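Local atomic coordinates of RNA-binding protein with serine-rich domain 1 (Homo sapiens, PDB entry 4A8X), a protein that acts as an auxiliary component of the splicing-dependent exon junction complex on mRNA, and needs its RNA recognition motif to form the ASAP complex. Residues 14-19 against 70-75; 22-27 against 65-70; 34-39 against 44-49; 52-57 against 61-66. All blocks are in the same frame, centred on the assembly; numbering follows the deposited sequence.

Contact 1: residues 14-19 against 70-75; sequences RNVTKD and GQIDGQ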
loop_
_atom_site.group_PDB
_atom_site.type_symbol
_atom_site.label_atom_id
_atom_site.label_comp_id
_atom_site.label_asym_id
_atom_site.label_seq_id
_atom_site.Cartn_x
_atom_site.Cartn_y
_atom_site.Cartn_z
ATOM N N ARG A 14 -4.294 3.369 -0.110
ATOM C CA ARG A 14 -5.296 3.109 0.911
ATOM C C ARG A 14 -4.716 2.636 2.259
ATOM O O ARG A 14 -5.423 2.565 3.253
ATOM C CB ARG A 14 -6.308 2.101 0.334
ATOM C CG ARG A 14 -7.466 1.682 1.214
ATOM C CD ARG A 14 -8.600 1.182 0.292
ATOM N NE ARG A 14 -9.181 2.300 -0.453
ATOM C CZ ARG A 14 -9.952 2.173 -1.527
ATOM N NH1 ARG A 14 -10.244 0.970 -2.025
ATOM N NH2 ARG A 14 -10.434 3.258 -2.110
ATOM N N ASN A 15 -3.431 2.271 2.309
ATOM C CA ASN A 15 -2.797 1.959 3.591
ATOM C C ASN A 15 -2.357 3.232 4.368
ATOM O O ASN A 15 -2.073 3.160 5.565
ATOM C CB ASN A 15 -1.507 1.116 3.395
ATOM C CG ASN A 15 -1.767 -0.300 2.986
ATOM O OD1 ASN A 15 -2.724 -0.944 3.435
ATOM N ND2 ASN A 15 -0.900 -0.821 2.130
ATOM N N VAL A 16 -2.233 4.376 3.689
ATOM C CA VAL A 16 -1.596 5.556 4.332
ATOM C C VAL A 16 -2.554 6.276 5.288
ATOM O O VAL A 16 -3.648 6.673 4.888
ATOM C CB VAL A 16 -1.053 6.559 3.256
ATOM C CG1 VAL A 16 -0.443 7.810 3.924
ATOM C CG2 VAL A 16 -0.023 5.873 2.354
ATOM N N THR A 17 -2.124 6.434 6.542
ATOM C CA THR A 17 -2.895 7.101 7.593
ATOM C C THR A 17 -2.477 8.556 7.750
ATOM O O THR A 17 -1.401 8.954 7.301
ATOM C CB THR A 17 -2.697 6.428 8.968
ATOM O OG1 THR A 17 -1.331 6.555 9.406
ATOM C CG2 THR A 17 -3.097 4.929 8.917
ATOM N N LYS A 18 -3.328 9.339 8.416
ATOM C CA LYS A 18 -3.013 10.721 8.746
ATOM C C LYS A 18 -1.729 10.791 9.577
ATOM O O LYS A 18 -0.945 11.690 9.373
ATOM C CB LYS A 18 -4.184 11.410 9.493
ATOM N N ASP A 19 -1.516 9.841 10.495
ATOM C CA ASP A 19 -0.288 9.788 11.318
ATOM C C ASP A 19 0.972 9.506 10.491
ATOM O O ASP A 19 2.066 9.994 10.802
ATOM C CB ASP A 19 -0.414 8.728 12.436
ATOM C CG ASP A 19 -1.212 9.243 13.677
ATOM O OD1 ASP A 19 -1.408 10.488 13.828
ATOM O OD2 ASP A 19 -1.633 8.400 14.520
ATOM N N GLY A 70 8.454 11.570 -4.931
ATOM C CA GLY A 70 8.960 10.658 -3.919
ATOM C C GLY A 70 7.982 9.473 -3.836
ATOM O O GLY A 70 7.041 9.363 -4.656
ATOM N N GLN A 71 8.230 8.582 -2.900
ATOM C CA GLN A 71 7.424 7.366 -2.752
ATOM C C GLN A 71 6.892 7.199 -1.349
ATOM O O GLN A 71 7.611 7.438 -0.390
ATOM C CB GLN A 71 8.262 6.123 -3.086
ATOM C CG GLN A 71 8.738 6.069 -4.524
ATOM C CD GLN A 71 9.746 4.961 -4.725
ATOM O OE1 GLN A 71 9.386 3.789 -4.739
ATOM N NE2 GLN A 71 11.027 5.321 -4.847
ATOM N N ILE A 72 5.635 6.758 -1.237
ATOM C CA ILE A 72 5.029 6.401 0.042
ATOM C C ILE A 72 4.226 5.096 -0.132
ATOM O O ILE A 72 3.394 4.989 -1.047
ATOM C CB ILE A 72 4.122 7.517 0.608
ATOM C CG1 ILE A 72 4.861 8.875 0.766
ATOM C CG2 ILE A 72 3.505 7.039 1.973
ATOM C CD1 ILE A 72 4.010 10.028 1.409
ATOM N N ASP A 73 4.508 4.132 0.728
ATOM C CA ASP A 73 3.954 2.777 0.658
ATOM C C ASP A 73 3.998 2.172 -0.735
ATOM O O ASP A 73 2.973 1.659 -1.228
ATOM C CB ASP A 73 2.503 2.752 1.175
ATOM C CG ASP A 73 1.974 1.352 1.345
ATOM O OD1 ASP A 73 2.766 0.431 1.667
ATOM O OD2 ASP A 73 0.743 1.172 1.143
ATOM N N GLY A 74 5.158 2.269 -1.389
ATOM C CA GLY A 74 5.418 1.574 -2.632
ATOM C C GLY A 74 4.841 2.242 -3.852
ATOM O O GLY A 74 4.825 1.663 -4.928
ATOM N N GLN A 75 4.355 3.461 -3.683
ATOM C CA GLN A 75 3.721 4.191 -4.759
ATOM C C GLN A 75 4.312 5.604 -4.877
ATOM O O GLN A 75 4.529 6.299 -3.879
ATOM C CB GLN A 75 2.197 4.270 -4.512
ATOM C CG GLN A 75 1.415 4.874 -5.664
ATOM C CD GLN A 75 -0.020 4.416 -5.644
ATOM O OE1 GLN A 75 -0.331 3.284 -6.052
ATOM N NE2 GLN A 75 -0.907 5.269 -5.108
#
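Asn15 and Asp73 meet through one hydrogen bond. Asn15 ND2 lies 2.8 Å from Asp73 OD2. The N-H points well at the oxygen, with an angle of 159° at the hydrogen. OD2 is met on its syn side, a little out of the carboxylate plane, and it lies close to the amide plane of Asn15. The two side chains cross at about a right angle, and their flat ends are turned 55° against each other. Asn15 CB also lies 3.2 Å from Asp73 OD2. Thr13 OG1 bonds to the same OD2, so two groups hold that oxygen. Asp73 OD1 and Asn15 ND2 bond in addition to the backbone of another protein chain.

The segments belong to an RNA recognition motif. Residues 14-19 lead from the first strand into helix 18-26, with Thr17 as its N-cap. Residues 70-75 hold the short strand 71-72 and a type I' beta turn from Ile72 to Gln75. Asp73 sits in that turn with its CG anti to the backbone N (chi1 -170°), which extends the carboxylate toward Asn15.

The apolar half lies beside this bond. Val16 CG2 touches Ile72 CG2 at 3.7 Å, methyl against methyl, with the two side chains crossing. CG2 of Val16 also comes within 4.2 Å of Asp73 CB. The Val16 side chain continues onto Ile21, and Ile72 packs on Ile24 and Phe25 of helix 18-26. Strand 71-72 pairs antiparallel with a strand of a second neighbouring protein chain, so the sheet runs on across that interface.

Contact 2: residues 22-27 against 65-70; sequences MEIFST and KHMDGG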
loop_
_atom_site.group_PDB
_atom_site.type_symbol
_atom_site.label_atom_id
_atom_site.label_comp_id
_atom_site.label_asym_id
_atom_site.label_seq_id
_atom_site.Cartn_x
_atom_site.Cartn_y
_atom_site.Cartn_z
ATOM N N MET A 22 1.856 12.799 8.998
ATOM C CA MET A 22 2.448 13.669 10.024
ATOM C C MET A 22 3.908 13.284 10.228
ATOM O O MET A 22 4.804 14.145 10.219
ATOM C CB MET A 22 1.665 13.521 11.349
ATOM C CG MET A 22 2.273 14.323 12.562
ATOM S SD MET A 22 2.264 16.142 12.332
ATOM C CE MET A 22 3.133 16.663 13.828
ATOM N N GLU A 23 4.151 11.987 10.421
ATOM C CA GLU A 23 5.501 11.476 10.645
ATOM C C GLU A 23 6.439 11.757 9.444
ATOM O O GLU A 23 7.572 12.240 9.609
ATOM C CB GLU A 23 5.448 9.978 10.959
ATOM C CG GLU A 23 6.785 9.370 11.185
ATOM C CD GLU A 23 6.728 7.888 11.513
ATOM O OE1 GLU A 23 5.643 7.356 11.796
ATOM O OE2 GLU A 23 7.794 7.273 11.499
ATOM N N ILE A 24 5.970 11.488 8.225
ATOM C CA ILE A 24 6.824 11.608 7.071
ATOM C C ILE A 24 7.164 13.094 6.779
ATOM O O ILE A 24 8.315 13.444 6.549
ATOM C CB ILE A 24 6.138 10.938 5.832
ATOM C CG1 ILE A 24 6.184 9.408 5.972
ATOM C CG2 ILE A 24 6.778 11.392 4.553
ATOM C CD1 ILE A 24 5.239 8.675 4.981
ATOM N N PHE A 25 6.164 13.952 6.761
ATOM C CA PHE A 25 6.370 15.319 6.303
ATOM C C PHE A 25 6.962 16.228 7.385
ATOM O O PHE A 25 7.536 17.291 7.101
ATOM C CB PHE A 25 5.071 15.835 5.695
ATOM C CG PHE A 25 4.886 15.323 4.293
ATOM C CD1 PHE A 25 5.454 15.987 3.241
ATOM C CD2 PHE A 25 4.230 14.117 4.056
ATOM C CE1 PHE A 25 5.352 15.478 1.929
ATOM C CE2 PHE A 25 4.133 13.604 2.758
ATOM C CZ PHE A 25 4.705 14.306 1.697
ATOM N N SER A 26 6.874 15.773 8.619
ATOM C CA SER A 26 7.532 16.472 9.725
ATOM C C SER A 26 9.044 16.427 9.531
ATOM O O SER A 26 9.777 17.273 10.068
ATOM C CB SER A 26 7.146 15.855 11.065
ATOM O OG SER A 26 5.845 16.295 11.437
ATOM N N THR A 27 9.513 15.454 8.755
ATOM C CA THR A 27 10.910 15.434 8.301
ATOM C C THR A 27 11.333 16.803 7.730
ATOM O O THR A 27 12.511 17.150 7.791
ATOM C CB THR A 27 11.163 14.336 7.186
ATOM O OG1 THR A 27 10.764 13.052 7.668
ATOM C CG2 THR A 27 12.663 14.244 6.806
ATOM N N LYS A 65 10.466 19.921 -2.849
ATOM C CA LYS A 65 11.781 19.530 -3.363
ATOM C C LYS A 65 12.086 18.009 -3.198
ATOM O O LYS A 65 12.453 17.338 -4.178
ATOM C CB LYS A 65 12.828 20.415 -2.649
ATOM C CG LYS A 65 14.227 20.367 -3.183
ATOM C CD LYS A 65 15.156 21.369 -2.450
ATOM C CE LYS A 65 16.614 20.906 -2.530
ATOM N NZ LYS A 65 17.568 21.754 -1.763
ATOM N N HIS A 66 11.901 17.470 -1.985
ATOM C CA HIS A 66 12.211 16.066 -1.677
ATOM C C HIS A 66 11.103 15.058 -1.976
ATOM O O HIS A 66 11.381 13.868 -2.104
ATOM C CB HIS A 66 12.630 15.922 -0.208
ATOM C CG HIS A 66 13.908 16.637 0.111
ATOM N ND1 HIS A 66 14.026 18.006 0.036
ATOM C CD2 HIS A 66 15.129 16.170 0.457
ATOM C CE1 HIS A 66 15.268 18.359 0.339
ATOM N NE2 HIS A 66 15.952 17.264 0.600
ATOM N N MET A 67 9.853 15.489 -2.065
ATOM C CA MET A 67 8.765 14.504 -2.114
ATOM C C MET A 67 7.809 14.566 -3.318
ATOM O O MET A 67 6.986 13.674 -3.482
ATOM C CB MET A 67 7.961 14.547 -0.814
ATOM C CG MET A 67 8.676 13.884 0.360
ATOM S SD MET A 67 9.106 12.119 0.151
ATOM C CE MET A 67 7.531 11.314 0.559
ATOM N N ASP A 68 7.914 15.577 -4.176
ATOM C CA ASP A 68 7.118 15.575 -5.382
ATOM C C ASP A 68 7.806 14.577 -6.304
ATOM O O ASP A 68 8.919 14.823 -6.747
ATOM C CB ASP A 68 7.051 16.930 -6.049
ATOM C CG ASP A 68 6.235 16.886 -7.310
ATOM O OD1 ASP A 68 5.158 16.242 -7.336
ATOM O OD2 ASP A 68 6.662 17.491 -8.291
ATOM N N GLY A 69 7.199 13.414 -6.516
ATOM C CA GLY A 69 7.917 12.330 -7.174
ATOM C C GLY A 69 8.578 11.339 -6.244
ATOM O O GLY A 69 9.193 10.368 -6.707
ATOM N N GLY A 70 8.454 11.570 -4.931
ATOM C CA GLY A 70 8.960 10.658 -3.919
ATOM C C GLY A 70 7.982 9.473 -3.836
ATOM O O GLY A 70 7.041 9.363 -4.656
#
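Met67 packs against Phe25 and Ile24, and in doing so joins the two helices of the RNA recognition motif. Both helices of this beta-alpha-beta-beta-alpha-beta fold cover one face of its sheet. Met67 has the most surface buried here. It comes at the end of helix 57-67 and is the first residue of a type II beta turn that runs to Gly70. Its CA lies 8.8 Å from the CA of Phe25.

The two ends of the Met67 side chain have different partners. The root meets the Phe25 ring: Met67 CB lies 3.9 Å from Phe25 CE1 and 4.1 Å from Phe25 CZ. It comes at the ring obliquely, and Met67 CG stays close to CE1 as well. Beyond CG the chain is bent at both following torsions (chi2 -59°, chi3 -82°). This curl brings the terminal methyl to Ile24, where Met67 CE sits 4.1 Å from Ile24 CG2. Ile24 and Met67 cross at about a right angle.

All three residues are buried, and the contact is wholly apolar. Ile72 of the short strand 71-72 touches all of them. Ile77 touches both Phe25 and Met67, and Ile31 lies against Phe25.

In the last part of helix 18-26 and just beyond, two hydroxyls turn back to the backbone. Thr27 OG1 donates to Ile24 O at 2.7 Å, from the same face of that carbonyl as Thr27 N. Met22 O takes Ser26 OG at 2.7 Å and Ser26 N at 3.1 Å, and these two donors come from opposite faces of its plane.

Contact 3: residues 34-39 against 44-49; sequences IDMPVE and HLSKGY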
loop_
_atom_site.group_PDB
_atom_site.type_symbol
_atom_site.label_atom_id
_atom_site.label_comp_id
_atom_site.label_asym_id
_atom_site.label_seq_id
_atom_site.Cartn_x
_atom_site.Cartn_y
_atom_site.Cartn_z
ATOM N N ILE A 34 -3.079 19.646 9.192
ATOM C CA ILE A 34 -3.255 18.602 8.189
ATOM C C ILE A 34 -4.738 18.371 7.896
ATOM O O ILE A 34 -5.591 18.419 8.799
ATOM C CB ILE A 34 -2.652 17.256 8.624
ATOM C CG1 ILE A 34 -1.174 17.419 8.995
ATOM C CG2 ILE A 34 -2.773 16.243 7.494
ATOM C CD1 ILE A 34 -0.440 16.108 9.130
ATOM N N ASP A 35 -5.056 18.142 6.627
ATOM C CA ASP A 35 -6.427 17.805 6.241
ATOM C C ASP A 35 -6.399 16.607 5.290
ATOM O O ASP A 35 -5.889 16.713 4.166
ATOM C CB ASP A 35 -7.081 19.002 5.567
ATOM C CG ASP A 35 -8.515 18.713 5.101
ATOM O OD1 ASP A 35 -9.139 17.735 5.584
ATOM O OD2 ASP A 35 -9.019 19.478 4.252
ATOM N N MET A 36 -6.911 15.472 5.760
ATOM C CA MET A 36 -6.932 14.239 5.007
ATOM C C MET A 36 -8.394 13.697 4.953
ATOM O O MET A 36 -8.818 12.904 5.786
ATOM C CB MET A 36 -5.977 13.247 5.667
ATOM C CG MET A 36 -5.714 11.973 4.901
ATOM S SD MET A 36 -4.067 11.312 5.366
ATOM C CE MET A 36 -4.090 9.771 4.478
ATOM N N PRO A 37 -9.157 14.137 3.949
ATOM C CA PRO A 37 -10.587 13.817 3.910
ATOM C C PRO A 37 -10.813 12.315 3.721
ATOM O O PRO A 37 -9.999 11.623 3.097
ATOM C CB PRO A 37 -11.093 14.604 2.703
ATOM C CG PRO A 37 -10.057 15.681 2.470
ATOM C CD PRO A 37 -8.765 15.053 2.866
ATOM N N VAL A 38 -11.922 11.833 4.272
ATOM C CA VAL A 38 -12.256 10.413 4.253
ATOM C C VAL A 38 -13.437 10.164 3.337
ATOM O O VAL A 38 -14.194 11.078 3.042
ATOM C CB VAL A 38 -12.658 9.918 5.660
ATOM C CG1 VAL A 38 -11.550 10.203 6.640
ATOM C CG2 VAL A 38 -13.979 10.576 6.114
ATOM N N GLU A 39 -13.605 8.920 2.906
ATOM C CA GLU A 39 -14.752 8.552 2.079
ATOM C C GLU A 39 -16.055 8.735 2.887
ATOM O O GLU A 39 -16.225 8.152 3.968
ATOM C CB GLU A 39 -14.593 7.125 1.551
ATOM C CG GLU A 39 -13.487 6.965 0.508
ATOM C CD GLU A 39 -13.880 7.523 -0.858
ATOM O OE1 GLU A 39 -15.045 7.936 -1.009
ATOM O OE2 GLU A 39 -13.020 7.563 -1.771
ATOM N N HIS A 44 -13.626 4.940 7.190
ATOM C CA HIS A 44 -12.363 4.346 7.614
ATOM C C HIS A 44 -11.292 4.473 6.521
ATOM O O HIS A 44 -10.123 4.139 6.744
ATOM C CB HIS A 44 -12.560 2.881 8.044
ATOM C CG HIS A 44 -12.866 1.938 6.918
ATOM N ND1 HIS A 44 -14.130 1.775 6.395
ATOM C CD2 HIS A 44 -12.065 1.084 6.238
ATOM C CE1 HIS A 44 -14.093 0.874 5.425
ATOM N NE2 HIS A 44 -12.850 0.443 5.308
ATOM N N LEU A 45 -11.713 4.958 5.353
ATOM C CA LEU A 45 -10.861 5.069 4.187
ATOM C C LEU A 45 -10.654 6.525 3.803
ATOM O O LEU A 45 -11.574 7.328 3.862
ATOM C CB LEU A 45 -11.483 4.345 2.994
ATOM C CG LEU A 45 -11.720 2.836 3.165
ATOM C CD1 LEU A 45 -12.328 2.282 1.912
ATOM C CD2 LEU A 45 -10.408 2.134 3.473
ATOM N N SER A 46 -9.449 6.851 3.376
ATOM C CA SER A 46 -9.154 8.202 2.900
ATOM C C SER A 46 -9.566 8.321 1.441
ATOM O O SER A 46 -9.892 7.314 0.799
ATOM C CB SER A 46 -7.648 8.491 3.048
ATOM O OG SER A 46 -6.954 7.943 1.936
ATOM N N LYS A 47 -9.558 9.540 0.911
ATOM C CA LYS A 47 -9.754 9.763 -0.509
ATOM C C LYS A 47 -8.452 9.745 -1.314
ATOM O O LYS A 47 -8.448 10.035 -2.515
ATOM C CB LYS A 47 -10.456 11.100 -0.715
ATOM C CG LYS A 47 -11.903 11.132 -0.237
ATOM C CD LYS A 47 -12.573 12.398 -0.757
ATOM C CE LYS A 47 -14.036 12.519 -0.354
ATOM N NZ LYS A 47 -14.184 13.064 1.036
ATOM N N GLY A 48 -7.332 9.436 -0.669
ATOM C CA GLY A 48 -6.084 9.260 -1.403
ATOM C C GLY A 48 -5.249 10.521 -1.551
ATOM O O GLY A 48 -4.325 10.561 -2.351
ATOM N N TYR A 49 -5.572 11.546 -0.763
ATOM C CA TYR A 49 -4.778 12.755 -0.761
ATOM C C TYR A 49 -4.810 13.457 0.607
ATOM O O TYR A 49 -5.648 13.136 1.456
ATOM C CB TYR A 49 -5.246 13.687 -1.853
ATOM C CG TYR A 49 -6.619 14.272 -1.651
ATOM C CD1 TYR A 49 -6.810 15.395 -0.871
ATOM C CD2 TYR A 49 -7.734 13.676 -2.243
ATOM C CE1 TYR A 49 -8.097 15.935 -0.689
ATOM C CE2 TYR A 49 -9.004 14.202 -2.079
ATOM C CZ TYR A 49 -9.182 15.330 -1.301
ATOM O OH TYR A 49 -10.449 15.832 -1.141
HETATM O O HOH W 1 -7.997 11.861 1.662
HETATM O O HOH W 2 -10.649 6.168 -1.510
#
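The Tyr49 ring is met obliquely by Pro37, whose CD lies 3.7 Å from Tyr49 CE1. Pro37 CG reaches the phenol end, 3.6 Å from Tyr49 OH. The proline and the tyrosine cross at about a right angle. Over the centre of one ring face lies water 1. At the other end of the contact, Leu45 CG lies over one face of the His44 ring, toward its rim.

These residues form the far part of the hairpin between strands 31-39 and 46-54. Lys47, Gly48 and Tyr49 open the sequence that matches the RNP1 motif of RNA recognition motifs. Tyr49 also meets the ring of His8 on the neighbouring strand 6-10.

Val38 and Ser46 form an antiparallel non-hydrogen-bonded pair, with side chains that diverge. Glu39 N donates to Leu45 O at 2.8 Å, and Lys47 N to Pro37 O at 3.1 Å. Water 1 accepts from Lys47 N, sharing that N-H with Pro37 O, and donates to Tyr49 O. The Lys47 side chain reaches across to residues 37-38 and bends at its end (chi4 82°). This sets NZ 2.8 Å from Val38 O, above the carbonyl plane. Water 2 bridges Glu39 OE2 and Ser46 O. Ser46 OG accepts from Gly48 N, an ST turn.

Contact 4: residues 52-57 against 61-66; sequences VEFENP and EKALKH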
loop_
_atom_site.group_PDB
_atom_site.type_symbol
_atom_site.label_atom_id
_atom_site.label_comp_id
_atom_site.label_asym_id
_atom_site.label_seq_id
_atom_site.Cartn_x
_atom_site.Cartn_y
_atom_site.Cartn_z
ATOM N N VAL A 52 -1.055 19.520 3.626
ATOM C CA VAL A 52 -0.168 19.769 4.755
ATOM C C VAL A 52 0.288 21.243 4.744
ATOM O O VAL A 52 0.808 21.736 3.737
ATOM C CB VAL A 52 1.047 18.806 4.733
ATOM C CG1 VAL A 52 1.993 19.114 5.870
ATOM C CG2 VAL A 52 0.557 17.333 4.839
ATOM N N GLU A 53 0.076 21.941 5.853
ATOM C CA GLU A 53 0.496 23.339 5.955
ATOM C C GLU A 53 1.636 23.446 6.940
ATOM O O GLU A 53 1.508 23.007 8.085
ATOM C CB GLU A 53 -0.669 24.234 6.388
ATOM C CG GLU A 53 -0.225 25.652 6.637
ATOM C CD GLU A 53 -1.370 26.604 6.859
ATOM O OE1 GLU A 53 -1.806 26.740 8.021
ATOM O OE2 GLU A 53 -1.816 27.232 5.870
ATOM N N PHE A 54 2.743 24.028 6.486
ATOM C CA PHE A 54 3.929 24.192 7.308
ATOM C C PHE A 54 3.937 25.587 7.926
ATOM O O PHE A 54 3.136 26.451 7.557
ATOM C CB PHE A 54 5.191 23.988 6.490
ATOM C CG PHE A 54 5.389 22.578 6.024
ATOM C CD1 PHE A 54 6.008 21.635 6.862
ATOM C CD2 PHE A 54 4.961 22.181 4.758
ATOM C CE1 PHE A 54 6.198 20.327 6.440
ATOM C CE2 PHE A 54 5.114 20.851 4.327
ATOM C CZ PHE A 54 5.749 19.915 5.178
ATOM N N GLU A 55 4.848 25.787 8.866
ATOM C CA GLU A 55 5.010 27.059 9.539
ATOM C C GLU A 55 5.621 28.137 8.638
ATOM O O GLU A 55 5.345 29.338 8.811
ATOM C CB GLU A 55 5.884 26.834 10.784
ATOM C CG GLU A 55 6.039 28.055 11.614
ATOM C CD GLU A 55 6.976 27.864 12.805
ATOM O OE1 GLU A 55 7.780 26.884 12.826
ATOM O OE2 GLU A 55 6.887 28.715 13.720
ATOM N N ASN A 56 6.480 27.746 7.706
ATOM C CA ASN A 56 7.091 28.756 6.842
ATOM C C ASN A 56 7.353 28.246 5.438
ATOM O O ASN A 56 7.420 27.046 5.200
ATOM C CB ASN A 56 8.366 29.368 7.498
ATOM C CG ASN A 56 9.562 28.443 7.446
ATOM O OD1 ASN A 56 9.948 27.990 6.373
ATOM N ND2 ASN A 56 10.178 28.181 8.600
ATOM N N PRO A 57 7.425 29.156 4.475
ATOM C CA PRO A 57 7.582 28.781 3.070
ATOM C C PRO A 57 8.822 27.961 2.766
ATOM O O PRO A 57 8.773 27.160 1.845
ATOM C CB PRO A 57 7.685 30.133 2.350
ATOM C CG PRO A 57 7.063 31.111 3.272
ATOM C CD PRO A 57 7.378 30.617 4.653
ATOM N N GLU A 61 8.689 24.518 0.583
ATOM C CA GLU A 61 9.614 24.360 -0.536
ATOM C C GLU A 61 10.462 23.088 -0.402
ATOM O O GLU A 61 10.649 22.347 -1.378
ATOM C CB GLU A 61 10.570 25.564 -0.575
ATOM C CG GLU A 61 11.262 25.753 -1.875
ATOM C CD GLU A 61 11.805 27.182 -1.994
ATOM O OE1 GLU A 61 11.021 28.097 -2.331
ATOM O OE2 GLU A 61 12.996 27.391 -1.713
ATOM N N LYS A 62 10.970 22.851 0.795
ATOM C CA LYS A 62 11.817 21.683 1.067
ATOM C C LYS A 62 11.042 20.393 0.866
ATOM O O LYS A 62 11.561 19.416 0.283
ATOM C CB LYS A 62 12.347 21.701 2.492
ATOM C CG LYS A 62 13.542 20.746 2.707
ATOM C CD LYS A 62 14.079 20.802 4.136
ATOM C CE LYS A 62 15.082 19.663 4.396
ATOM N NZ LYS A 62 15.729 19.760 5.751
ATOM N N ALA A 63 9.822 20.386 1.375
ATOM C CA ALA A 63 8.965 19.202 1.222
ATOM C C ALA A 63 8.687 18.924 -0.242
ATOM O O ALA A 63 8.745 17.774 -0.697
ATOM C CB ALA A 63 7.661 19.373 1.960
ATOM N N LEU A 64 8.363 19.969 -0.981
ATOM C CA LEU A 64 8.086 19.819 -2.413
ATOM C C LEU A 64 9.328 19.311 -3.161
ATOM O O LEU A 64 9.236 18.437 -4.009
ATOM C CB LEU A 64 7.655 21.165 -3.002
ATOM C CG LEU A 64 6.313 21.744 -2.517
ATOM C CD1 LEU A 64 6.106 23.162 -3.032
ATOM C CD2 LEU A 64 5.144 20.864 -2.986
ATOM N N LYS A 65 10.466 19.921 -2.849
ATOM C CA LYS A 65 11.781 19.530 -3.363
ATOM C C LYS A 65 12.086 18.009 -3.198
ATOM O O LYS A 65 12.453 17.338 -4.178
ATOM C CB LYS A 65 12.828 20.415 -2.649
ATOM C CG LYS A 65 14.227 20.367 -3.183
ATOM C CD LYS A 65 15.156 21.369 -2.450
ATOM C CE LYS A 65 16.614 20.906 -2.530
ATOM N NZ LYS A 65 17.568 21.754 -1.763
ATOM N N HIS A 66 11.901 17.470 -1.985
ATOM C CA HIS A 66 12.211 16.066 -1.677
ATOM C C HIS A 66 11.103 15.058 -1.976
ATOM O O HIS A 66 11.381 13.868 -2.104
ATOM C CB HIS A 66 12.630 15.922 -0.208
ATOM C CG HIS A 66 13.908 16.637 0.111
ATOM N ND1 HIS A 66 14.026 18.006 0.036
ATOM C CD2 HIS A 66 15.129 16.170 0.457
ATOM C CE1 HIS A 66 15.268 18.359 0.339
ATOM N NE2 HIS A 66 15.952 17.264 0.600
#
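Pro57 O accepts a nearly straight hydrogen bond from Glu61 N, 2.9 Å long with 171° at the hydrogen, as part of the first turn of helix 57-67, which follows strand 46-54 in the chain. Glu61 CB rests on the same carbonyl, 3.4 Å from Pro57 O.

The apolar contact is made by Phe54 and Ala63. The Phe54 ring comes at Ala63 with two of its atoms. CE2 and CZ of Phe54 each lie 3.8 Å from Ala63 CB. The methyl meets the ring obliquely. The ring has CG anti to the carbonyl carbon of its own residue (chi1 -68°), which swings it from the strand end toward the helix. Val52 CG1 covers part of one ring face. Ile31 and Ala60 also pack on this ring, and both Phe54 and Ala63 are buried.

Between Phe54 and Pro57, Asn56 is the N-cap of the helix. Its OD1 takes a backbone N of the first turn, and Asn56 N donates to Glu59 OE1. Further along, His66 ND1 donates to Lys62 O at 2.9 Å. His66 N bonds to that carbonyl too, from the opposite face of its plane, so the imidazole is tied to its own helix. The His66 ring also meets that of Tyr28.

Phe54 closes the RNP1 sequence, and its ring points to the helix side of the sheet. This step from the third strand into the second helix is characteristic of the RNA recognition motif.

In the fold
All four contacts lie in one RNA recognition motif. Contacts 1 and 2 have centres 11 Å apart and share helix 18-26. Ile72 joins them: its CG1 lies 3.6 Å from Met67 CE, and its CD1 packs on Phe25. Contact 4 is closest to contact 2, with centres 8 Å apart, and both use helix 57-67. There Phe25 O comes within 3.4 Å of Phe54 CE1. Contact 3 lies on the other side of the chain's centre, about 20 Å from contact 4 between centres, though both use strand 46-54. It meets contact 1 where Met36 CE lies 3.2 Å from Val16 O. At least one other protein chain approaches each contact, consistent with binding of SAP18 and ACIN1.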